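2-keto acid:ferredoxin oxidoreductase subunit alpha (Pyrococcus furiosus, PDB 1YD7) probably forms part of an enzyme that oxidises 2-oxoglutarate to succinyl-CoA and carbon dioxide, passing the electrons to ferredoxin. Local coordinates at residues R31-A36 / E54-Y59; C38-G43 / A88-A93; S174-T179 / E205-K210. One frame throughout, in Å; residues are numbered along the deposited sequence.

Contact 1: residues R31-A36 / E54-Y59; sequences RAAILA and EAMALY
Ile-34 and Tyr-59 make the closest apolar contact between residues 31-36 and 54-59, which lie on helix 25-36 and helix 52-59. The tip of Ile-34, CD1, lies 3.3 Å from CB of Tyr-59. It reaches the root of the ring too, 4.0 Å from Tyr-59 CG. The two side chains cross at about a right angle. Ile-34 is extended, with CD1 anti to CA (chi2 179°), and this carries its tip across to the other helix.

Met-56, a selenomethionine, packs beside Ile-34. Its SE lies 4.2 Å from CD1 of Ile-34. Its CE is also 4.2 Å from CB of Ala-33. The chain of Met-56 is bent, with SE turned back at chi2 (-58°).

The polar groups meet through a third residue. Arg-31 NE and Tyr-59 OH are 4.3 Å apart, which is not a bond between them. Both hold OE2 of Glu-27, by a salt bridge and a hydrogen bond respectively. Arg-31 NH1 makes a second salt bridge, to Asp-21. Phe-15 stacks edge-to-face on the Tyr-59 ring and also touches Ile-34.

The segment axes come to 11.0 Å and run at 39°, so long side chains span the gap. The contact is therefore apolar at its centre. At its polar side the tyrosine hydroxyl and NE of Arg-31 share the carboxylate of Glu-27, and Asp-21 takes NH1.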
loop_
_atom_site.group_PDB
_atom_site.type_symbol
_atom_site.label_atom_id
_atom_site.label_comp_id
_atom_site.label_asym_id
_atom_site.label_seq_id
_atom_site.Cartn_x
_atom_site.Cartn_y
_atom_site.Cartn_z
ATOM N N ARG A 31 0.647 -7.576 -3.102
ATOM C CA ARG A 31 1.466 -7.964 -4.237
ATOM C C ARG A 31 1.875 -6.776 -5.105
ATOM O O ARG A 31 3.015 -6.713 -5.575
ATOM C CB ARG A 31 0.741 -8.984 -5.103
ATOM C CG ARG A 31 0.576 -10.302 -4.431
ATOM C CD ARG A 31 0.142 -11.409 -5.423
ATOM N NE ARG A 31 -0.278 -12.618 -4.698
ATOM C CZ ARG A 31 -0.449 -13.824 -5.249
ATOM N NH1 ARG A 31 -0.176 -14.055 -6.528
ATOM N NH2 ARG A 31 -0.859 -14.828 -4.492
ATOM N N ALA A 32 0.926 -5.881 -5.355
ATOM C CA ALA A 32 1.179 -4.660 -6.119
ATOM C C ALA A 32 2.214 -3.755 -5.429
ATOM O O ALA A 32 3.133 -3.253 -6.070
ATOM C CB ALA A 32 -0.117 -3.892 -6.326
ATOM N N ALA A 33 2.030 -3.549 -4.128
ATOM C CA ALA A 33 2.919 -2.706 -3.342
ATOM C C ALA A 33 4.348 -3.220 -3.451
ATOM O O ALA A 33 5.243 -2.480 -3.815
ATOM C CB ALA A 33 2.450 -2.644 -1.909
ATOM N N ILE A 34 4.525 -4.521 -3.245
ATOM C CA ILE A 34 5.821 -5.166 -3.358
ATOM C C ILE A 34 6.405 -5.146 -4.755
ATOM O O ILE A 34 7.610 -4.902 -4.931
ATOM C CB ILE A 34 5.742 -6.594 -2.804
ATOM C CG1 ILE A 34 5.605 -6.505 -1.281
ATOM C CG2 ILE A 34 6.938 -7.393 -3.206
ATOM C CD1 ILE A 34 5.484 -7.787 -0.582
ATOM N N LEU A 35 5.586 -5.417 -5.761
ATOM C CA LEU A 35 6.068 -5.338 -7.139
ATOM C C LEU A 35 6.456 -3.900 -7.488
ATOM O O LEU A 35 7.345 -3.689 -8.305
ATOM C CB LEU A 35 5.030 -5.881 -8.154
ATOM C CG LEU A 35 4.938 -7.418 -8.256
ATOM C CD1 LEU A 35 3.567 -7.828 -8.793
ATOM C CD2 LEU A 35 6.060 -8.002 -9.133
ATOM N N ALA A 36 5.769 -2.929 -6.889
ATOM C CA ALA A 36 6.058 -1.513 -7.127
ATOM C C ALA A 36 7.335 -1.016 -6.417
ATOM O O ALA A 36 7.796 0.081 -6.704
ATOM C CB ALA A 36 4.886 -0.653 -6.707
ATOM N N GLU A 54 -0.950 -8.986 7.651
ATOM C CA GLU A 54 -0.421 -10.358 7.646
ATOM C C GLU A 54 0.266 -10.712 6.351
ATOM O O GLU A 54 1.219 -11.471 6.346
ATOM C CB GLU A 54 -1.527 -11.388 7.926
ATOM C CG GLU A 54 -2.121 -11.282 9.317
ATOM N N ALA A 55 -0.232 -10.204 5.233
ATOM C CA ALA A 55 0.404 -10.505 3.950
ATOM C C ALA A 55 1.765 -9.821 3.894
ATOM O O ALA A 55 2.739 -10.434 3.482
ATOM C CB ALA A 55 -0.485 -10.058 2.797
HETATM N N MSE A 56 1.822 -8.564 4.350
HETATM C CA MSE A 56 3.081 -7.787 4.411
HETATM C C MSE A 56 4.055 -8.369 5.449
HETATM O O MSE A 56 5.255 -8.514 5.166
HETATM C CB MSE A 56 2.790 -6.305 4.710
HETATM C CG MSE A 56 1.928 -5.621 3.656
HETATM SE SE MSE A 56 2.732 -5.688 1.860
HETATM C CE MSE A 56 3.728 -3.917 1.858
ATOM N N ALA A 57 3.540 -8.762 6.614
ATOM C CA ALA A 57 4.366 -9.506 7.597
ATOM C C ALA A 57 5.001 -10.760 7.015
ATOM O O ALA A 57 6.159 -11.074 7.315
ATOM C CB ALA A 57 3.556 -9.877 8.830
ATOM N N LEU A 58 4.255 -11.497 6.192
ATOM C CA LEU A 58 4.836 -12.664 5.509
ATOM C C LEU A 58 5.827 -12.288 4.426
ATOM O O LEU A 58 6.912 -12.845 4.346
ATOM C CB LEU A 58 3.722 -13.527 4.898
ATOM C CG LEU A 58 4.126 -14.745 4.067
ATOM C CD1 LEU A 58 4.675 -15.837 4.984
ATOM C CD2 LEU A 58 2.929 -15.230 3.292
ATOM N N TYR A 59 5.444 -11.368 3.552
ATOM C CA TYR A 59 6.225 -11.141 2.340
ATOM C C TYR A 59 7.462 -10.260 2.527
ATOM O O TYR A 59 8.461 -10.484 1.851
ATOM C CB TYR A 59 5.357 -10.513 1.233
ATOM C CG TYR A 59 4.242 -11.392 0.681
ATOM C CD1 TYR A 59 4.409 -12.773 0.560
ATOM C CD2 TYR A 59 3.051 -10.825 0.218
ATOM C CE1 TYR A 59 3.405 -13.582 0.047
ATOM C CE2 TYR A 59 2.039 -11.617 -0.329
ATOM C CZ TYR A 59 2.233 -13.009 -0.401
ATOM O OH TYR A 59 1.288 -13.827 -0.922
#

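Contact 2: residues C38-G43 / A88-A93; sequences CRFYAG and AKAMTA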
loop_
_atom_site.group_PDB
_atom_site.type_symbol
_atom_site.label_atom_id
_atom_site.label_comp_id
_atom_site.label_asym_id
_atom_site.label_seq_id
_atom_site.Cartn_x
_atom_site.Cartn_y
_atom_site.Cartn_z
ATOM N N CYS A 38 7.827 -1.179 -2.820
ATOM C CA CYS A 38 7.646 -0.910 -1.400
ATOM C C CYS A 38 8.472 -1.903 -0.570
ATOM O O CYS A 38 8.357 -3.127 -0.744
ATOM C CB CYS A 38 6.189 -1.033 -1.004
ATOM S SG CYS A 38 5.834 -0.647 0.702
ATOM N N ARG A 39 9.299 -1.354 0.317
ATOM C CA ARG A 39 10.105 -2.141 1.240
ATOM C C ARG A 39 9.934 -1.704 2.674
ATOM O O ARG A 39 10.573 -2.231 3.544
ATOM C CB ARG A 39 11.567 -2.112 0.826
ATOM C CG ARG A 39 11.820 -2.792 -0.506
ATOM C CD ARG A 39 11.389 -4.279 -0.474
ATOM N NE ARG A 39 11.648 -4.984 -1.738
ATOM C CZ ARG A 39 10.822 -5.037 -2.787
ATOM N NH1 ARG A 39 9.638 -4.449 -2.778
ATOM N NH2 ARG A 39 11.179 -5.717 -3.858
ATOM N N PHE A 40 9.004 -0.800 2.935
ATOM C CA PHE A 40 8.733 -0.429 4.278
ATOM C C PHE A 40 7.243 -0.320 4.496
ATOM O O PHE A 40 6.568 0.423 3.768
ATOM C CB PHE A 40 9.388 0.939 4.604
ATOM C CG PHE A 40 9.205 1.332 6.008
ATOM C CD1 PHE A 40 10.167 1.009 6.960
ATOM C CD2 PHE A 40 8.045 1.960 6.414
ATOM C CE1 PHE A 40 9.977 1.352 8.302
ATOM C CE2 PHE A 40 7.835 2.278 7.762
ATOM C CZ PHE A 40 8.808 1.990 8.697
ATOM N N TYR A 41 6.744 -0.985 5.537
ATOM C CA TYR A 41 5.318 -0.962 5.876
ATOM C C TYR A 41 5.176 -0.792 7.383
ATOM O O TYR A 41 5.821 -1.502 8.164
ATOM C CB TYR A 41 4.622 -2.269 5.410
ATOM C CG TYR A 41 3.132 -2.367 5.754
ATOM C CD1 TYR A 41 2.161 -2.009 4.835
ATOM C CD2 TYR A 41 2.708 -2.804 6.981
ATOM C CE1 TYR A 41 0.803 -2.089 5.130
ATOM C CE2 TYR A 41 1.361 -2.863 7.301
ATOM C CZ TYR A 41 0.416 -2.515 6.364
ATOM O OH TYR A 41 -0.925 -2.602 6.668
ATOM N N ALA A 42 4.340 0.138 7.807
ATOM C CA ALA A 42 4.071 0.317 9.228
ATOM C C ALA A 42 2.574 0.301 9.457
ATOM O O ALA A 42 1.798 0.953 8.736
ATOM C CB ALA A 42 4.689 1.609 9.744
ATOM N N GLY A 43 2.156 -0.475 10.452
ATOM C CA GLY A 43 0.748 -0.606 10.770
ATOM C C GLY A 43 0.540 -1.557 11.923
ATOM O O GLY A 43 1.502 -2.026 12.522
ATOM N N ALA A 88 13.273 5.191 1.462
ATOM C CA ALA A 88 12.451 3.998 1.212
ATOM C C ALA A 88 11.143 4.331 0.472
ATOM O O ALA A 88 10.602 5.438 0.609
ATOM C CB ALA A 88 12.095 3.338 2.568
ATOM N N LYS A 89 10.617 3.367 -0.286
ATOM C CA LYS A 89 9.196 3.430 -0.704
ATOM C C LYS A 89 8.359 2.862 0.422
ATOM O O LYS A 89 8.503 1.696 0.768
ATOM C CB LYS A 89 8.949 2.639 -1.964
ATOM C CG LYS A 89 9.462 3.269 -3.219
ATOM C CD LYS A 89 8.744 2.627 -4.439
ATOM C CE LYS A 89 9.305 3.122 -5.727
ATOM N NZ LYS A 89 8.554 2.628 -6.869
ATOM N N ALA A 90 7.504 3.694 1.005
ATOM C CA ALA A 90 6.863 3.407 2.284
ATOM C C ALA A 90 5.363 3.480 2.170
ATOM O O ALA A 90 4.831 4.233 1.330
ATOM C CB ALA A 90 7.319 4.404 3.352
HETATM N N MSE A 91 4.698 2.681 3.005
HETATM C CA MSE A 91 3.254 2.695 3.129
HETATM C C MSE A 91 2.813 2.405 4.558
HETATM O O MSE A 91 3.570 1.874 5.362
HETATM C CB MSE A 91 2.584 1.762 2.099
HETATM C CG MSE A 91 2.316 0.337 2.504
HETATM SE SE MSE A 91 1.075 -0.730 1.280
HETATM C CE MSE A 91 0.016 0.493 0.443
ATOM N N THR A 92 1.601 2.832 4.879
ATOM C CA THR A 92 0.942 2.463 6.110
ATOM C C THR A 92 -0.521 2.190 5.773
ATOM O O THR A 92 -0.981 2.555 4.692
ATOM C CB THR A 92 1.091 3.567 7.208
ATOM O OG1 THR A 92 0.351 3.192 8.387
ATOM C CG2 THR A 92 0.606 4.946 6.714
ATOM N N ALA A 93 -1.225 1.526 6.688
ATOM C CA ALA A 93 -2.632 1.154 6.514
ATOM C C ALA A 93 -3.434 1.432 7.767
ATOM O O ALA A 93 -3.028 1.060 8.849
ATOM C CB ALA A 93 -2.772 -0.309 6.132
#
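Tyr-41 and Met-91 stand on the same face of two neighbouring parallel strands, 40-43 and 90-95, in the central sheet of an alpha/beta fold. The family belongs to the thiamine diphosphate-binding clan. CG of Tyr-41 is anti to the backbone N (chi1 178°), and the ring extends beside Met-91 toward Ala-93. Met-91, a selenomethionine, presents its flank to the ring and crosses it obliquely. Its CG lies 3.3 Å from CD1 of Tyr-41. Its SE sits at the ring edge, in the ring plane, 5.1 Å from the centroid of the Tyr-41 ring, a Met-aromatic contact. Further along, CZ of Tyr-41 is 3.9 Å from CB of Ala-93. The buried hydroxyl of Tyr-41 has no polar partner in the model. Helix 52-59 covers this face, and Met-56, Ile-52 and Phe-53 touch the Tyr-41 side chain. An alanine at Tyr-41 would probably open a gap between the sheet and helix 52-59 and leave SE of Met-91 without its aromatic neighbour.

Phe-40 points to the other face, with Ala-90 and Thr-92. Its CD2 rests 4.0 Å from CB of Ala-90. Helix 73-85 packs here, with Ala-83 against Phe-40 and Ala-80 against Ala-90.

The backbones are joined by Met-91 N to Phe-40 O (3.0 Å) and by Ala-42 N to Met-91 O (3.1 Å). At the start of the pairing, Arg-39 N and, weakly, Phe-40 N share the carbonyl of Lys-89. At the far end a side chain adds a bond: OG1 of Thr-92 donates to O of Ala-42 at 2.7 Å, tilted 32° from the carbonyl plane.

Contact 3: residues S174-T179 / E205-K210; sequences SEKYRT and EIINRK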
loop_
_atom_site.group_PDB
_atom_site.type_symbol
_atom_site.label_atom_id
_atom_site.label_comp_id
_atom_site.label_asym_id
_atom_site.label_seq_id
_atom_site.Cartn_x
_atom_site.Cartn_y
_atom_site.Cartn_z
ATOM N N SER A 174 2.855 8.942 -6.084
ATOM C CA SER A 174 3.496 9.538 -4.904
ATOM C C SER A 174 4.968 9.838 -5.257
ATOM O O SER A 174 5.477 10.853 -4.889
ATOM C CB SER A 174 3.386 8.671 -3.634
ATOM O OG SER A 174 4.141 7.493 -3.745
ATOM N N GLU A 175 5.604 8.963 -6.002
ATOM C CA GLU A 175 6.946 9.227 -6.503
ATOM C C GLU A 175 7.013 10.372 -7.536
ATOM O O GLU A 175 7.821 11.291 -7.366
ATOM C CB GLU A 175 7.554 7.970 -7.081
ATOM C CG GLU A 175 7.655 6.810 -6.095
ATOM C CD GLU A 175 8.735 6.996 -5.053
ATOM O OE1 GLU A 175 9.796 7.474 -5.434
ATOM O OE2 GLU A 175 8.523 6.681 -3.859
ATOM N N LYS A 176 6.174 10.321 -8.577
ATOM C CA LYS A 176 6.048 11.400 -9.583
ATOM C C LYS A 176 5.807 12.780 -8.976
ATOM O O LYS A 176 6.455 13.751 -9.371
ATOM C CB LYS A 176 4.931 11.127 -10.628
ATOM C CG LYS A 176 5.186 11.863 -11.994
ATOM C CD LYS A 176 3.896 12.188 -12.824
ATOM C CE LYS A 176 3.645 11.286 -14.083
ATOM N NZ LYS A 176 2.331 11.566 -14.753
ATOM N N TYR A 177 4.881 12.898 -8.032
ATOM C CA TYR A 177 4.553 14.215 -7.523
ATOM C C TYR A 177 5.111 14.489 -6.141
ATOM O O TYR A 177 4.821 15.533 -5.578
ATOM C CB TYR A 177 3.037 14.416 -7.554
ATOM C CG TYR A 177 2.481 14.379 -8.966
ATOM C CD1 TYR A 177 2.771 15.403 -9.869
ATOM C CD2 TYR A 177 1.666 13.316 -9.399
ATOM C CE1 TYR A 177 2.264 15.372 -11.202
ATOM C CE2 TYR A 177 1.149 13.274 -10.706
ATOM C CZ TYR A 177 1.456 14.316 -11.597
ATOM O OH TYR A 177 0.964 14.303 -12.866
ATOM N N ARG A 178 5.923 13.556 -5.621
ATOM C CA ARG A 178 6.572 13.645 -4.299
ATOM C C ARG A 178 5.590 14.011 -3.215
ATOM O O ARG A 178 5.720 15.022 -2.525
ATOM C CB ARG A 178 7.776 14.599 -4.330
ATOM C CG ARG A 178 8.928 14.050 -5.180
ATOM C CD ARG A 178 10.035 15.081 -5.404
ATOM N N THR A 179 4.618 13.137 -3.016
ATOM C CA THR A 179 3.474 13.529 -2.223
ATOM C C THR A 179 2.744 12.302 -1.667
ATOM O O THR A 179 2.881 11.209 -2.199
ATOM C CB THR A 179 2.565 14.426 -3.103
ATOM O OG1 THR A 179 1.703 15.203 -2.275
ATOM C CG2 THR A 179 1.727 13.586 -4.079
ATOM N N GLU A 205 5.463 -0.591 -15.508
ATOM C CA GLU A 205 6.060 0.736 -15.478
ATOM C C GLU A 205 6.080 1.274 -14.047
ATOM O O GLU A 205 5.030 1.575 -13.476
ATOM C CB GLU A 205 5.282 1.704 -16.396
ATOM C CG GLU A 205 6.111 2.912 -16.939
ATOM C CD GLU A 205 5.604 4.314 -16.522
ATOM O OE1 GLU A 205 4.522 4.443 -15.899
ATOM O OE2 GLU A 205 6.303 5.308 -16.838
ATOM N N ILE A 206 7.284 1.391 -13.485
ATOM C CA ILE A 206 7.499 2.008 -12.176
ATOM C C ILE A 206 8.177 3.377 -12.317
ATOM O O ILE A 206 9.202 3.491 -12.966
ATOM C CB ILE A 206 8.362 1.097 -11.267
ATOM C CG1 ILE A 206 7.720 -0.290 -11.089
ATOM C CG2 ILE A 206 8.583 1.735 -9.918
ATOM C CD1 ILE A 206 6.297 -0.251 -10.650
ATOM N N ILE A 207 7.581 4.411 -11.728
ATOM C CA ILE A 207 8.239 5.709 -11.582
ATOM C C ILE A 207 8.915 5.816 -10.201
ATOM O O ILE A 207 8.307 5.498 -9.174
ATOM C CB ILE A 207 7.243 6.871 -11.701
ATOM C CG1 ILE A 207 6.491 6.823 -13.029
ATOM C CG2 ILE A 207 7.975 8.238 -11.568
ATOM C CD1 ILE A 207 5.437 7.916 -13.157
ATOM N N ASN A 208 10.165 6.277 -10.186
ATOM C CA ASN A 208 10.897 6.552 -8.941
ATOM C C ASN A 208 11.149 8.053 -8.747
ATOM O O ASN A 208 11.291 8.791 -9.712
ATOM C CB ASN A 208 12.180 5.745 -8.918
ATOM C CG ASN A 208 11.910 4.256 -8.805
ATOM O OD1 ASN A 208 11.175 3.813 -7.907
ATOM N ND2 ASN A 208 12.483 3.474 -9.721
ATOM N N ARG A 209 11.119 8.509 -7.499
ATOM C CA ARG A 209 11.234 9.955 -7.192
ATOM C C ARG A 209 12.516 10.585 -7.786
ATOM O O ARG A 209 13.576 9.932 -7.872
ATOM C CB ARG A 209 11.231 10.193 -5.679
ATOM C CG ARG A 209 12.482 9.557 -4.983
ATOM C CD ARG A 209 12.304 9.547 -3.473
ATOM N NE ARG A 209 11.345 8.520 -3.070
ATOM C CZ ARG A 209 11.118 8.140 -1.824
ATOM N NH1 ARG A 209 11.796 8.686 -0.825
ATOM N NH2 ARG A 209 10.222 7.187 -1.578
ATOM N N LYS A 210 12.410 11.852 -8.175
ATOM C CA LYS A 210 13.550 12.588 -8.734
ATOM C C LYS A 210 14.558 12.884 -7.634
ATOM O O LYS A 210 14.200 13.500 -6.632
ATOM C CB LYS A 210 13.085 13.894 -9.386
#
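Arg-209 grips the carboxylate of Glu-175 side-on in a two-nitrogen salt bridge. It ties the last turns of helix 160-177 to the loop that follows strand 193-198, at the surface of the alpha/beta domain. Arg-209 NE donates to OE1 of Glu-175 at 3.0 Å, and the bond is nearly straight (170°). Arg-209 NH2 meets the syn lone pair of Glu-175 OE2 at 2.9 Å. The carboxylate and guanidinium planes are only 25° apart, so the paired bonds hold the two groups nearly in one plane, edge to edge.

A third bond comes from the backbone. Arg-209 N reaches OE1 of Glu-175 at 2.7 Å, on the anti lone pair. OE1 thus takes two donors from one residue, on its syn and anti sides. The bend of Arg-209 at chi3 (74°) turns NE back toward this oxygen. The nearby positive charge is likely to favour the ionised form of Glu-175.

The guanidinium has further work. NH2 also bonds to the carbonyl of Ala-88, and NH1 to that of Ser-84. The loop is tied to the helix again through Asn-172, whose side chain bonds to Ile-207 N and Glu-205 O. Arg-178 is the first residue to leave helical backbone angles, with positive phi. Thr-179 N returns to Ser-174 O, and a weaker bond runs from Arg-178 N to Glu-175 O, a pattern consistent with a Schellman motif.

Around the salt bridge the packing is modest. CB of Glu-175 lies 3.3 Å from the carbonyl O of Ile-207. Outermost, Ile-207 touches the aliphatic chain of Lys-176, which it meets at a slant. CD1 of Ile-207 sits 3.9 Å from CE of Lys-176.

How the contacts relate
Contacts 1 and 2 are buried, whereas contact 3 lies at the surface. Contact 1 joins two helices that cover one face of the sheet, and contact 2 joins two strands of that sheet. They are neighbours: Met-56 packs on Tyr-41, and Ala-33 on Met-91. Contact 3 joins a helix end to a loop. It touches contact 2 at the Ala-88 and Lys-89 end, where Lys-89 lies beside Asn-208 and Ile-206 and bonds to the carbonyl of Ala-36 in helix 25-36. The chemistry follows the place. Side-chain packing dominates contact 1, backbone bonds with packing on both faces hold contact 2, and a charged pair holds contact 3.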